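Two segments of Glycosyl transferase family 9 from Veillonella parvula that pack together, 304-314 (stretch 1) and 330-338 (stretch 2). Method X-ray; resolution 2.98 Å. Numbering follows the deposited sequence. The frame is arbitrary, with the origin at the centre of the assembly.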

# COMPACT_ATOMS: atom_id res chain seq x y z
N VAL A 304 0.34 -11.90 -10.71
CA VAL A 304 0.77 -10.72 -11.42
C VAL A 304 0.86 -11.03 -12.91
O VAL A 304 1.56 -11.95 -13.32
CB VAL A 304 2.12 -10.28 -10.85
CG1 VAL A 304 2.72 -9.12 -11.64
CG2 VAL A 304 1.93 -9.96 -9.40
N LEU A 305 0.12 -10.28 -13.72
CA LEU A 305 0.13 -10.50 -15.15
C LEU A 305 1.09 -9.53 -15.78
O LEU A 305 0.83 -8.33 -15.78
CB LEU A 305 -1.27 -10.30 -15.74
CG LEU A 305 -2.40 -11.09 -15.05
CD1 LEU A 305 -3.78 -10.69 -15.54
CD2 LEU A 305 -2.17 -12.59 -15.18
N GLU A 306 2.21 -10.04 -16.29
CA GLU A 306 3.14 -9.19 -17.03
C GLU A 306 3.33 -9.62 -18.48
O GLU A 306 2.82 -10.65 -18.92
CB GLU A 306 4.48 -9.08 -16.30
CG GLU A 306 4.79 -10.23 -15.36
CD GLU A 306 6.04 -10.00 -14.52
OE1 GLU A 306 6.77 -9.01 -14.77
OE2 GLU A 306 6.27 -10.82 -13.61
N THR A 307 4.05 -8.80 -19.24
CA THR A 307 4.25 -9.01 -20.66
C THR A 307 4.67 -10.44 -21.10
O THR A 307 4.03 -11.01 -21.99
CB THR A 307 5.23 -7.96 -21.23
OG1 THR A 307 4.62 -6.67 -21.18
CG2 THR A 307 5.59 -8.30 -22.68
N MSE A 308 5.72 -11.01 -20.50
CA MSE A 308 6.12 -12.39 -20.82
C MSE A 308 4.94 -13.36 -20.79
O MSE A 308 4.72 -14.12 -21.75
CB MSE A 308 7.19 -12.94 -19.87
CG MSE A 308 8.63 -12.96 -20.40
SE MSE A 308 8.92 -13.50 -22.26
CE MSE A 308 7.46 -14.76 -22.40
N ASP A 309 4.19 -13.36 -19.69
CA ASP A 309 3.06 -14.27 -19.56
C ASP A 309 2.12 -14.09 -20.74
O ASP A 309 1.55 -15.05 -21.26
CB ASP A 309 2.29 -13.99 -18.28
CG ASP A 309 3.19 -13.76 -17.12
OD1 ASP A 309 4.42 -13.86 -17.33
OD2 ASP A 309 2.68 -13.49 -16.01
N SER A 310 1.97 -12.85 -21.15
CA SER A 310 1.15 -12.54 -22.29
C SER A 310 1.75 -13.11 -23.55
O SER A 310 1.05 -13.70 -24.35
CB SER A 310 0.97 -11.03 -22.39
OG SER A 310 0.30 -10.56 -21.23
N TYR A 311 3.05 -12.94 -23.73
CA TYR A 311 3.70 -13.52 -24.90
C TYR A 311 3.69 -15.05 -24.88
O TYR A 311 3.46 -15.68 -25.91
CB TYR A 311 5.13 -13.03 -25.02
CG TYR A 311 5.90 -13.70 -26.14
CD1 TYR A 311 5.58 -13.45 -27.48
CD2 TYR A 311 6.95 -14.57 -25.87
CE1 TYR A 311 6.30 -14.05 -28.51
CE2 TYR A 311 7.67 -15.17 -26.89
CZ TYR A 311 7.34 -14.91 -28.21
OH TYR A 311 8.06 -15.51 -29.23
N GLU A 312 3.92 -15.64 -23.72
CA GLU A 312 3.94 -17.09 -23.66
C GLU A 312 2.57 -17.71 -23.87
O GLU A 312 2.45 -18.57 -24.74
CB GLU A 312 4.62 -17.63 -22.39
CG GLU A 312 6.16 -17.59 -22.41
CD GLU A 312 6.79 -18.06 -23.72
OE1 GLU A 312 6.10 -18.74 -24.51
OE2 GLU A 312 7.98 -17.76 -23.96
N ILE A 313 1.54 -17.32 -23.12
CA ILE A 313 0.20 -17.88 -23.40
C ILE A 313 -0.26 -17.49 -24.81
O ILE A 313 -1.17 -18.11 -25.37
CB ILE A 313 -0.91 -17.59 -22.35
CG1 ILE A 313 -1.14 -16.09 -22.18
CG2 ILE A 313 -0.59 -18.24 -21.02
CD1 ILE A 313 -2.09 -15.48 -23.23
N GLY A 314 0.39 -16.47 -25.36
CA GLY A 314 0.22 -16.10 -26.75
C GLY A 314 0.60 -17.27 -27.61
O GLY A 314 -0.26 -17.91 -28.21
N SER A 330 -1.76 -3.10 -22.66
CA SER A 330 -2.67 -3.54 -23.71
C SER A 330 -2.33 -4.92 -24.20
O SER A 330 -3.06 -5.51 -24.99
CB SER A 330 -2.69 -2.54 -24.86
OG SER A 330 -3.30 -1.33 -24.45
N VAL A 331 -1.21 -5.46 -23.73
CA VAL A 331 -0.87 -6.82 -24.09
C VAL A 331 -1.61 -7.83 -23.22
O VAL A 331 -1.54 -9.04 -23.47
CB VAL A 331 0.65 -7.07 -24.05
CG1 VAL A 331 1.34 -6.23 -25.10
CG2 VAL A 331 1.20 -6.78 -22.66
N ILE A 332 -2.32 -7.35 -22.21
CA ILE A 332 -3.09 -8.25 -21.35
C ILE A 332 -4.53 -8.43 -21.83
O ILE A 332 -5.19 -7.48 -22.26
CB ILE A 332 -3.09 -7.81 -19.89
CG1 ILE A 332 -1.69 -7.37 -19.45
CG2 ILE A 332 -3.59 -8.95 -19.02
CD1 ILE A 332 -1.47 -7.40 -17.94
N SER A 333 -5.02 -9.67 -21.74
CA SER A 333 -6.29 -10.07 -22.32
C SER A 333 -7.40 -10.14 -21.31
O SER A 333 -7.19 -10.55 -20.17
CB SER A 333 -6.14 -11.47 -22.90
OG SER A 333 -4.83 -11.67 -23.37
N GLU A 334 -8.60 -9.77 -21.74
CA GLU A 334 -9.78 -10.11 -20.98
C GLU A 334 -9.67 -11.58 -20.50
O GLU A 334 -9.80 -11.88 -19.30
CB GLU A 334 -11.04 -9.89 -21.83
CG GLU A 334 -11.18 -8.45 -22.38
CD GLU A 334 -12.42 -8.25 -23.28
OE1 GLU A 334 -12.40 -7.32 -24.14
OE2 GLU A 334 -13.41 -9.02 -23.14
N GLU A 335 -9.38 -12.50 -21.42
CA GLU A 335 -9.24 -13.91 -21.06
C GLU A 335 -8.11 -14.13 -20.02
O GLU A 335 -8.31 -14.84 -19.03
CB GLU A 335 -9.13 -14.81 -22.29
CG GLU A 335 -8.60 -14.11 -23.57
CD GLU A 335 -9.57 -13.08 -24.17
OE1 GLU A 335 -10.81 -13.29 -24.11
OE2 GLU A 335 -9.10 -12.04 -24.70
N GLN A 336 -6.96 -13.51 -20.20
CA GLN A 336 -5.95 -13.57 -19.13
C GLN A 336 -6.54 -13.14 -17.78
O GLN A 336 -6.44 -13.87 -16.79
CB GLN A 336 -4.71 -12.74 -19.45
CG GLN A 336 -3.84 -13.31 -20.54
CD GLN A 336 -2.52 -12.59 -20.67
OE1 GLN A 336 -2.27 -11.89 -21.65
NE2 GLN A 336 -1.65 -12.77 -19.67
N VAL A 337 -7.14 -11.95 -17.73
CA VAL A 337 -7.68 -11.45 -16.47
C VAL A 337 -8.73 -12.42 -15.93
O VAL A 337 -8.60 -12.91 -14.79
CB VAL A 337 -8.26 -10.02 -16.61
CG1 VAL A 337 -8.96 -9.60 -15.32
CG2 VAL A 337 -7.15 -9.03 -16.94
N ILE A 338 -9.75 -12.69 -16.74
CA ILE A 338 -10.78 -13.65 -16.37
C ILE A 338 -10.21 -14.93 -15.76
O ILE A 338 -10.66 -15.38 -14.70
CB ILE A 338 -11.63 -14.05 -17.57
CG1 ILE A 338 -12.16 -12.82 -18.30
CG2 ILE A 338 -12.77 -14.97 -17.13
CD1 ILE A 338 -13.53 -12.36 -17.82

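The polar centre of this contact is a single hydrogen bond between two side chains. S310 lies on the first helix with its CA-to-CB bond directed toward the second stretch, and its hydroxyl OG donates to OE1 of Q336 at 2.9 Å. The pairing suits both residues. Serine is short, so its hydroxyl stays close to the helix backbone, and here the backbones are close too: the CA atoms of S310 and I332 are 6.1 Å apart. Glutamine is long, and with chi1 near m and chi2 near t it reaches across the gap between two helices whose axes come no nearer than 11.5 Å. The same OE1 also accepts from OG of S333, at 3.1 Å, so one amide oxygen gathers a hydroxyl from each stretch. S333 occupies the N-cap position of the second helix, yet its side chain makes no capping bond; its hydroxyl is turned to Q336 instead.

A separate apolar patch centres on L305. This residue, at the end of the strand that precedes the first helix, is buried and points toward the second stretch. Its CB lies 3.6 Å from CD1 of I332, and its CD1 lies 4.0 Å from CG2 of V337. L305 thus touches two aliphatic partners, I332 through CB and V337 through CD1, one before the second helix and one within it. I332 leaves its backbone sideways, but its side chain, with chi1 m and chi2 t, ends nearer, and its CD1 also sits 3.3 Å from the backbone O of L305. V337, short and beta-branched, offers a methyl to the leucine without needing to reach far.

Two further contacts pair apolar groups with polar residues. V331 points toward the first stretch, and its CG2 packs 3.7 Å from OG1 of T307, a hydroxyl that is hydrogen-bonded elsewhere in the structure and so can tolerate an apolar neighbour. I313 lies a helical turn beyond S310, and its CD1 rests 3.9 Å from CG of Q336. That methyl lies alongside the end of the glutamine, about equally near CG, CD and OE1, so it packs beside the same amide group that bonds S310.

The backbone bonds are those of regular helix, as where N of V337 donates to O of S333 at 2.8 Å; S310 and I313, three residues apart, both have CA-to-CB bonds directed toward the second stretch.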